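Long-range contact in sulfhydryl oxidase 1 (PDB 3LLK), which catalyses the oxidation of protein thiols to disulfides, using bound FAD and passing the electrons to molecular oxygen: residues 48-57 with 125-136. Numbering follows the deposited sequence.
With FAD (flavin-adenine dinucleotide), chain D.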
ATOM      1  N   PHE A  48       2.385  -9.152  -7.158  1.00 23.26           N
ATOM      2  CA  PHE A  48       2.481  -7.818  -6.566  1.00 23.55           C
ATOM      3  C   PHE A  48       3.489  -6.951  -7.327  1.00 23.19           C
ATOM      4  O   PHE A  48       3.242  -5.772  -7.550  1.00 21.05           O
ATOM      5  CB  PHE A  48       2.881  -7.908  -5.084  1.00 23.20           C
ATOM      6  CG  PHE A  48       2.790  -6.597  -4.353  1.00 24.01           C
ATOM      7  CD1 PHE A  48       1.551  -6.035  -4.054  1.00 22.89           C
ATOM      8  CD2 PHE A  48       3.946  -5.917  -3.972  1.00 21.95           C
ATOM      9  CE1 PHE A  48       1.463  -4.812  -3.382  1.00 23.86           C
ATOM     10  CE2 PHE A  48       3.865  -4.698  -3.302  1.00 21.15           C
ATOM     11  CZ  PHE A  48       2.622  -4.144  -3.007  1.00 20.79           C
ATOM     12  N   VAL A  49       4.624  -7.534  -7.714  1.00 22.43           N
ATOM     13  CA  VAL A  49       5.634  -6.786  -8.459  1.00 22.91           C
ATOM     14  C   VAL A  49       5.065  -6.408  -9.826  1.00 23.19           C
ATOM     15  O   VAL A  49       5.343  -5.323 -10.329  1.00 21.69           O
ATOM     16  CB  VAL A  49       6.950  -7.600  -8.632  1.00 22.41           C
ATOM     17  CG1 VAL A  49       7.883  -6.906  -9.594  1.00 23.28           C
ATOM     18  CG2 VAL A  49       7.641  -7.745  -7.287  1.00 23.18           C
ATOM     19  N   ALA A  50       4.266  -7.301 -10.417  1.00 23.14           N
ATOM     20  CA  ALA A  50       3.638  -7.021 -11.705  1.00 24.12           C
ATOM     21  C   ALA A  50       2.732  -5.808 -11.517  1.00 24.37           C
ATOM     22  O   ALA A  50       2.689  -4.916 -12.365  1.00 27.17           O
ATOM     23  CB  ALA A  50       2.813  -8.222 -12.183  1.00 23.66           C
ATOM     24  N   VAL A  51       2.010  -5.779 -10.400  1.00 24.48           N
ATOM     25  CA  VAL A  51       1.116  -4.660 -10.093  1.00 24.51           C
ATOM     26  C   VAL A  51       1.916  -3.364  -9.908  1.00 24.77           C
ATOM     27  O   VAL A  51       1.529  -2.309 -10.417  1.00 21.49           O
ATOM     28  CB  VAL A  51       0.269  -4.953  -8.828  1.00 25.77           C
ATOM     29  CG1 VAL A  51      -0.417  -3.692  -8.338  1.00 24.43           C
ATOM     30  CG2 VAL A  51      -0.785  -6.010  -9.149  1.00 26.70           C
ATOM     31  N   LEU A  52       3.042  -3.444  -9.200  1.00 22.44           N
ATOM     32  CA  LEU A  52       3.869  -2.257  -8.997  1.00 22.61           C
ATOM     33  C   LEU A  52       4.415  -1.729 -10.324  1.00 23.80           C
ATOM     34  O   LEU A  52       4.330  -0.533 -10.619  1.00 20.54           O
ATOM     35  CB  LEU A  52       5.038  -2.572  -8.059  1.00 21.47           C
ATOM     36  CG  LEU A  52       4.637  -2.959  -6.632  1.00 18.30           C
ATOM     37  CD1 LEU A  52       5.879  -3.423  -5.876  1.00 21.20           C
ATOM     38  CD2 LEU A  52       3.981  -1.763  -5.932  1.00 16.87           C
ATOM     39  N   ALA A  53       4.976  -2.628 -11.124  1.00 24.24           N
ATOM     40  CA  ALA A  53       5.548  -2.234 -12.409  1.00 25.73           C
ATOM     41  C   ALA A  53       4.536  -1.467 -13.257  1.00 26.77           C
ATOM     42  O   ALA A  53       4.895  -0.546 -13.990  1.00 27.21           O
ATOM     43  CB  ALA A  53       6.038  -3.464 -13.166  1.00 23.74           C
ATOM     44  N   LYS A  54       3.266  -1.832 -13.142  1.00 26.69           N
ATOM     45  CA  LYS A  54       2.236  -1.172 -13.935  1.00 27.81           C
ATOM     46  C   LYS A  54       1.538   0.019 -13.282  1.00 27.14           C
ATOM     47  O   LYS A  54       1.260   1.011 -13.953  1.00 26.75           O
ATOM     48  CB  LYS A  54       1.171  -2.186 -14.352  1.00 30.53           C
ATOM     49  CG  LYS A  54       0.065  -1.589 -15.206  1.00 34.06           C
ATOM     50  CD  LYS A  54      -0.888  -2.657 -15.694  1.00 39.07           C
ATOM     51  CE  LYS A  54      -1.889  -2.071 -16.676  1.00 42.86           C
ATOM     52  NZ  LYS A  54      -2.794  -3.121 -17.216  1.00 45.90           N
ATOM     53  N   TYR A  55       1.266  -0.068 -11.984  1.00 24.81           N
ATOM     54  CA  TYR A  55       0.532   0.996 -11.303  1.00 23.93           C
ATOM     55  C   TYR A  55       1.264   1.932 -10.335  1.00 23.44           C
ATOM     56  O   TYR A  55       0.718   2.968  -9.966  1.00 22.08           O
ATOM     57  CB  TYR A  55      -0.677   0.386 -10.593  1.00 26.16           C
ATOM     58  CG  TYR A  55      -1.664  -0.251 -11.552  1.00 29.17           C
ATOM     59  CD1 TYR A  55      -2.293   0.510 -12.544  1.00 30.17           C
ATOM     60  CD2 TYR A  55      -1.966  -1.612 -11.471  1.00 28.59           C
ATOM     61  CE1 TYR A  55      -3.199  -0.070 -13.431  1.00 30.24           C
ATOM     62  CE2 TYR A  55      -2.866  -2.201 -12.349  1.00 30.62           C
ATOM     63  CZ  TYR A  55      -3.483  -1.425 -13.327  1.00 32.53           C
ATOM     64  OH  TYR A  55      -4.389  -2.004 -14.184  1.00 31.75           O
ATOM     65  N   PHE A  56       2.473   1.581  -9.901  1.00 20.61           N
ATOM     66  CA  PHE A  56       3.181   2.472  -8.993  1.00 21.78           C
ATOM     67  C   PHE A  56       3.444   3.780  -9.738  1.00 23.37           C
ATOM     68  O   PHE A  56       3.933   3.764 -10.866  1.00 23.86           O
ATOM     69  CB  PHE A  56       4.502   1.857  -8.534  1.00 20.75           C
ATOM     70  CG  PHE A  56       5.228   2.697  -7.522  1.00 22.20           C
ATOM     71  CD1 PHE A  56       6.181   3.632  -7.927  1.00 22.38           C
ATOM     72  CD2 PHE A  56       4.949   2.568  -6.164  1.00 24.08           C
ATOM     73  CE1 PHE A  56       6.853   4.431  -6.987  1.00 23.38           C
ATOM     74  CE2 PHE A  56       5.614   3.362  -5.203  1.00 25.70           C
ATOM     75  CZ  PHE A  56       6.567   4.293  -5.619  1.00 26.19           C
ATOM     76  N   PRO A  57       3.124   4.931  -9.113  1.00 24.41           N
ATOM     77  CA  PRO A  57       3.322   6.256  -9.728  1.00 25.99           C
ATOM     78  C   PRO A  57       4.776   6.725  -9.644  1.00 25.03           C
ATOM     79  O   PRO A  57       5.057   7.807  -9.140  1.00 24.73           O
ATOM     80  CB  PRO A  57       2.392   7.144  -8.909  1.00 24.93           C
ATOM     81  CG  PRO A  57       2.570   6.576  -7.517  1.00 25.20           C
ATOM     82  CD  PRO A  57       2.561   5.059  -7.752  1.00 22.21           C
ATOM     83  N   LEU A 125       0.582   3.152  -0.037  1.00 16.98           N
ATOM     84  CA  LEU A 125       0.934   2.464  -1.279  1.00 18.40           C
ATOM     85  C   LEU A 125      -0.255   1.662  -1.808  1.00 18.68           C
ATOM     86  O   LEU A 125      -0.605   1.772  -2.985  1.00 18.03           O
ATOM     87  CB  LEU A 125       2.135   1.529  -1.053  1.00 16.41           C
ATOM     88  CG  LEU A 125       2.543   0.539  -2.162  1.00 20.70           C
ATOM     89  CD1 LEU A 125       2.802   1.290  -3.465  1.00 20.98           C
ATOM     90  CD2 LEU A 125       3.804  -0.237  -1.744  1.00 19.04           C
ATOM     91  N   PHE A 126      -0.882   0.867  -0.936  1.00 19.60           N
ATOM     92  CA  PHE A 126      -2.033   0.046  -1.329  1.00 20.88           C
ATOM     93  C   PHE A 126      -3.182   0.885  -1.913  1.00 20.57           C
ATOM     94  O   PHE A 126      -3.705   0.574  -2.984  1.00 20.64           O
ATOM     95  CB  PHE A 126      -2.571  -0.774  -0.134  1.00 20.10           C
ATOM     96  CG  PHE A 126      -1.699  -1.948   0.273  1.00 18.80           C
ATOM     97  CD1 PHE A 126      -0.656  -2.398  -0.537  1.00 17.56           C
ATOM     98  CD2 PHE A 126      -1.937  -2.603   1.480  1.00 20.64           C
ATOM     99  CE1 PHE A 126       0.145  -3.487  -0.142  1.00 17.40           C
ATOM    100  CE2 PHE A 126      -1.146  -3.690   1.883  1.00 20.87           C
ATOM    101  CZ  PHE A 126      -0.105  -4.129   1.070  1.00 18.38           C
ATOM    102  N   HIS A 127      -3.593   1.925  -1.190  1.00 21.70           N
ATOM    103  CA  HIS A 127      -4.675   2.792  -1.658  1.00 21.00           C
ATOM    104  C   HIS A 127      -4.314   3.386  -3.017  1.00 19.56           C
ATOM    105  O   HIS A 127      -5.138   3.440  -3.933  1.00 21.44           O
ATOM    106  CB  HIS A 127      -4.932   3.933  -0.666  1.00 19.10           C
ATOM    107  CG  HIS A 127      -5.590   3.498   0.604  1.00 23.30           C
ATOM    108  ND1 HIS A 127      -6.861   2.970   0.637  1.00 23.87           N
ATOM    109  CD2 HIS A 127      -5.142   3.479   1.883  1.00 21.70           C
ATOM    110  CE1 HIS A 127      -7.168   2.642   1.877  1.00 21.79           C
ATOM    111  NE2 HIS A 127      -6.142   2.942   2.653  1.00 21.90           N
ATOM    112  N   PHE A 128      -3.070   3.812  -3.151  1.00 18.63           N
ATOM    113  CA  PHE A 128      -2.643   4.420  -4.394  1.00 20.22           C
ATOM    114  C   PHE A 128      -2.756   3.437  -5.543  1.00 20.62           C
ATOM    115  O   PHE A 128      -3.226   3.802  -6.624  1.00 20.40           O
ATOM    116  CB  PHE A 128      -1.220   4.958  -4.268  1.00 22.55           C
ATOM    117  CG  PHE A 128      -0.979   6.199  -5.075  1.00 24.09           C
ATOM    118  CD1 PHE A 128      -1.021   6.159  -6.463  1.00 26.48           C
ATOM    119  CD2 PHE A 128      -0.742   7.417  -4.443  1.00 26.76           C
ATOM    120  CE1 PHE A 128      -0.834   7.315  -7.221  1.00 26.68           C
ATOM    121  CE2 PHE A 128      -0.550   8.583  -5.187  1.00 28.83           C
ATOM    122  CZ  PHE A 128      -0.597   8.531  -6.581  1.00 28.38           C
ATOM    123  N   LEU A 129      -2.356   2.186  -5.308  1.00 17.09           N
ATOM    124  CA  LEU A 129      -2.435   1.169  -6.344  1.00 20.52           C
ATOM    125  C   LEU A 129      -3.888   0.958  -6.776  1.00 19.43           C
ATOM    126  O   LEU A 129      -4.153   0.847  -7.966  1.00 20.86           O
ATOM    127  CB  LEU A 129      -1.821  -0.159  -5.864  1.00 17.27           C
ATOM    128  CG  LEU A 129      -0.301  -0.123  -5.629  1.00 19.77           C
ATOM    129  CD1 LEU A 129       0.174  -1.440  -5.036  1.00 20.26           C
ATOM    130  CD2 LEU A 129       0.411   0.155  -6.952  1.00 17.09           C
ATOM    131  N   THR A 130      -4.824   0.913  -5.828  1.00 20.79           N
ATOM    132  CA  THR A 130      -6.229   0.715  -6.202  1.00 20.62           C
ATOM    133  C   THR A 130      -6.763   1.875  -7.029  1.00 22.70           C
ATOM    134  O   THR A 130      -7.508   1.671  -8.002  1.00 21.53           O
ATOM    135  CB  THR A 130      -7.161   0.513  -4.972  1.00 20.03           C
ATOM    136  OG1 THR A 130      -7.105   1.656  -4.108  1.00 21.12           O
ATOM    137  CG2 THR A 130      -6.761  -0.728  -4.208  1.00 19.35           C
ATOM    138  N   VAL A 131      -6.379   3.094  -6.657  1.00 20.77           N
ATOM    139  CA  VAL A 131      -6.839   4.257  -7.385  1.00 22.19           C
ATOM    140  C   VAL A 131      -6.240   4.322  -8.781  1.00 22.88           C
ATOM    141  O   VAL A 131      -6.944   4.625  -9.738  1.00 24.70           O
ATOM    142  CB  VAL A 131      -6.548   5.563  -6.620  1.00 21.56           C
ATOM    143  CG1 VAL A 131      -6.885   6.769  -7.503  1.00 22.19           C
ATOM    144  CG2 VAL A 131      -7.401   5.601  -5.343  1.00 22.73           C
ATOM    145  N   GLN A 132      -4.950   4.040  -8.904  1.00 22.42           N
ATOM    146  CA  GLN A 132      -4.311   4.048 -10.212  1.00 24.52           C
ATOM    147  C   GLN A 132      -5.055   3.082 -11.139  1.00 27.42           C
ATOM    148  O   GLN A 132      -5.280   3.380 -12.310  1.00 26.54           O
ATOM    149  CB  GLN A 132      -2.857   3.600 -10.102  1.00 24.71           C
ATOM    150  CG  GLN A 132      -1.921   4.599  -9.453  1.00 22.22           C
ATOM    151  CD  GLN A 132      -1.425   5.651 -10.430  1.00 25.69           C
ATOM    152  OE1 GLN A 132      -2.121   6.617 -10.725  1.00 22.49           O
ATOM    153  NE2 GLN A 132      -0.218   5.459 -10.940  1.00 23.74           N
ATOM    154  N   ALA A 133      -5.438   1.927 -10.599  1.00 27.72           N
ATOM    155  CA  ALA A 133      -6.144   0.906 -11.376  1.00 31.03           C
ATOM    156  C   ALA A 133      -7.556   1.324 -11.759  1.00 32.76           C
ATOM    157  O   ALA A 133      -8.127   0.788 -12.713  1.00 31.86           O
ATOM    158  CB  ALA A 133      -6.204  -0.409 -10.586  1.00 29.76           C
ATOM    159  N   ALA A 134      -8.118   2.266 -11.006  1.00 33.24           N
ATOM    160  CA  ALA A 134      -9.471   2.736 -11.255  1.00 38.44           C
ATOM    161  C   ALA A 134      -9.500   3.923 -12.209  1.00 42.27           C
ATOM    162  O   ALA A 134     -10.553   4.278 -12.734  1.00 41.81           O
ATOM    163  CB  ALA A 134     -10.152   3.101  -9.940  1.00 36.35           C
ATOM    164  N   ARG A 135      -8.351   4.554 -12.412  1.00 47.02           N
ATOM    165  CA  ARG A 135      -8.267   5.678 -13.334  1.00 54.41           C
ATOM    166  C   ARG A 135      -7.876   5.053 -14.652  1.00 57.61           C
ATOM    167  O   ARG A 135      -6.948   5.501 -15.322  1.00 59.10           O
ATOM    168  CB  ARG A 135      -7.204   6.680 -12.884  1.00 56.82           C
ATOM    169  CG  ARG A 135      -7.768   7.856 -12.090  1.00 62.15           C
ATOM    170  CD  ARG A 135      -6.663   8.665 -11.431  1.00 65.01           C
ATOM    171  NE  ARG A 135      -5.903   7.849 -10.490  1.00 68.14           N
ATOM    172  CZ  ARG A 135      -4.847   8.281  -9.813  1.00 68.32           C
ATOM    173  NH1 ARG A 135      -4.427   9.525  -9.978  1.00 69.80           N
ATOM    174  NH2 ARG A 135      -4.212   7.471  -8.976  1.00 66.73           N
ATOM    175  N   GLN A 136      -8.606   4.000 -15.007  1.00 60.37           N
ATOM    176  CA  GLN A 136      -8.358   3.248 -16.224  1.00 63.84           C
ATOM    177  C   GLN A 136      -9.661   2.974 -16.980  1.00 64.75           C
ATOM    178  O   GLN A 136     -10.721   3.504 -16.637  1.00 64.96           O
ATOM    179  CB  GLN A 136      -7.670   1.930 -15.852  1.00 65.88           C
ATOM    180  CG  GLN A 136      -7.225   1.073 -17.021  1.00 68.15           C
ATOM    181  CD  GLN A 136      -6.517  -0.188 -16.557  1.00 69.67           C
ATOM    182  OE1 GLN A 136      -5.554  -0.125 -15.793  1.00 69.48           O
ATOM    183  NE2 GLN A 136      -6.994  -1.342 -17.018  1.00 71.34           N
TER
HETATM  184  PA  FAD D 550      -2.340   4.571   8.923  1.00 31.41           P
HETATM  185  O1A FAD D 550      -1.095   3.798   8.661  1.00 29.19           O
HETATM  186  O2A FAD D 550      -3.606   3.942   9.388  1.00 31.66           O
HETATM  187  O5B FAD D 550      -2.712   5.451   7.679  1.00 31.46           O
HETATM  188  C5B FAD D 550      -1.807   5.884   6.661  1.00 27.32           C
HETATM  189  C4B FAD D 550      -2.421   7.189   6.225  1.00 27.49           C
HETATM  190  O4B FAD D 550      -3.351   6.830   5.167  1.00 24.24           O
HETATM  191  C3B FAD D 550      -2.983   8.325   7.107  1.00 26.44           C
HETATM  192  O3B FAD D 550      -2.020   9.209   7.679  1.00 29.86           O
HETATM  193  C2B FAD D 550      -3.960   8.900   6.185  1.00 27.18           C
HETATM  194  O2B FAD D 550      -3.474   9.901   5.344  1.00 30.86           O
HETATM  195  C1B FAD D 550      -4.449   7.739   5.306  1.00 25.77           C
HETATM  196  N9A FAD D 550      -5.622   7.013   5.679  1.00 23.45           N
HETATM  197  C8A FAD D 550      -6.243   6.761   6.931  1.00 22.50           C
HETATM  198  N7A FAD D 550      -7.341   6.081   6.900  1.00 22.75           N
HETATM  199  C5A FAD D 550      -7.500   5.856   5.539  1.00 23.05           C
HETATM  200  C6A FAD D 550      -8.542   5.203   4.852  1.00 23.17           C
HETATM  201  N6A FAD D 550      -9.619   4.689   5.461  1.00 22.28           N
HETATM  202  N1A FAD D 550      -8.510   5.116   3.474  1.00 25.55           N
HETATM  203  C2A FAD D 550      -7.540   5.698   2.716  1.00 26.47           C
HETATM  204  N3A FAD D 550      -6.500   6.353   3.392  1.00 24.86           N
HETATM  205  C4A FAD D 550      -6.534   6.397   4.821  1.00 23.28           C
HETATM  206  N1  FAD D 550      -1.912  -2.467  13.627  1.00 70.69           N
HETATM  207  C2  FAD D 550      -2.317  -2.987  14.837  1.00 71.00           C
HETATM  208  O2  FAD D 550      -1.806  -2.492  15.855  1.00 71.23           O
HETATM  209  N3  FAD D 550      -3.270  -3.982  14.658  1.00 70.53           N
HETATM  210  C4  FAD D 550      -3.815  -4.470  13.444  1.00 70.71           C
HETATM  211  O4  FAD D 550      -4.656  -5.429  13.460  1.00 70.86           O
HETATM  212  C4X FAD D 550      -3.340  -3.884  12.288  1.00 70.51           C
HETATM  213  N5  FAD D 550      -3.746  -4.376  11.006  1.00 69.87           N
HETATM  214  C5X FAD D 550      -3.217  -3.906   9.774  1.00 70.31           C
HETATM  215  C6  FAD D 550      -3.611  -4.552   8.587  1.00 70.47           C
HETATM  216  C7  FAD D 550      -3.095  -4.059   7.355  1.00 70.48           C
HETATM  217  C7M FAD D 550      -3.566  -4.811   6.110  1.00 71.00           C
HETATM  218  C8  FAD D 550      -2.207  -2.943   7.314  1.00 69.25           C
HETATM  219  C8M FAD D 550      -1.584  -2.254   6.116  1.00 68.96           C
HETATM  220  C9  FAD D 550      -1.811  -2.353   8.514  1.00 69.41           C
HETATM  221  C9A FAD D 550      -2.230  -2.799   9.795  1.00 69.59           C
HETATM  222  N10 FAD D 550      -1.964  -2.326  11.179  1.00 68.94           N
HETATM  223  C10 FAD D 550      -2.360  -2.847  12.383  1.00 69.87           C
HETATM  224  C1' FAD D 550      -1.278  -1.075  11.272  1.00 66.52           C
HETATM  225  C2' FAD D 550      -2.087   0.186  11.316  1.00 64.01           C
HETATM  226  O2' FAD D 550      -3.233   0.088  10.433  1.00 60.22           O
HETATM  227  C3' FAD D 550      -1.397   1.479  11.007  1.00 62.75           C
HETATM  228  O3' FAD D 550      -0.751   1.396   9.743  1.00 59.98           O
HETATM  229  C4' FAD D 550      -0.470   2.113  12.030  1.00 61.99           C
HETATM  230  O4' FAD D 550      -1.026   1.996  13.374  1.00 63.31           O
HETATM  231  C5' FAD D 550       0.010   3.477  11.780  1.00 58.69           C
HETATM  232  O5' FAD D 550      -1.132   4.335  11.836  1.00 53.40           O
HETATM  233  P   FAD D 550      -1.185   5.786  11.287  1.00 51.79           P
HETATM  234  O1P FAD D 550      -1.981   6.490  12.294  1.00 54.35           O
HETATM  235  O2P FAD D 550       0.160   6.361  11.023  1.00 51.54           O
HETATM  236  O3P FAD D 550      -1.982   5.790   9.887  1.00 41.96           O
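Leu129 packs as a knob into a hole where helix 39-55 meets the FAD-binding helix 118-134 of the sulfhydryl oxidase fragment, a pseudo-dimer of related domains. The short segments cross at 63°. The hole is formed by Phe48, Val51, Leu52 and Tyr55. The branches of Leu129 divide the work: CD1 meets Leu52 CD2 at 3.9 Å, and CD2 lies against Tyr55 CB. Phe48 crosses Phe126 at about a right angle and brings CZ to the edge of that ring, in its plane. Leu125 CD1 likewise meets the Phe56 ring edge-on.

Tyr55 has its ring CG beside the backbone N (chi1 -63°), which lays one face against Ala133. The CB of Ala133 stands 4.1 Å from the ring centroid in a CH-pi contact, while Lys54 CG covers the opposite face. Tyr55 OH donates to Gln136 OE1 at 2.7 Å, in the carbonyl plane and on a lone pair, although Gln136 is poorly ordered. With an alanine in place of Tyr55, Gln136 OE1 would probably lose this donor and a gap would be likely to open beside Ala133.

On the far side of helix 118-134, FAD C2A lies over one face of the His127 ring, and His127 NE2 is hydrogen-bonded to His196 ND1. Pro57 CG sits over one face of the Phe128 ring. The Gln132 chain bends about CB-CG, and its NE2 donates to Tyr55 O at 2.8 Å, N-H...O 160°.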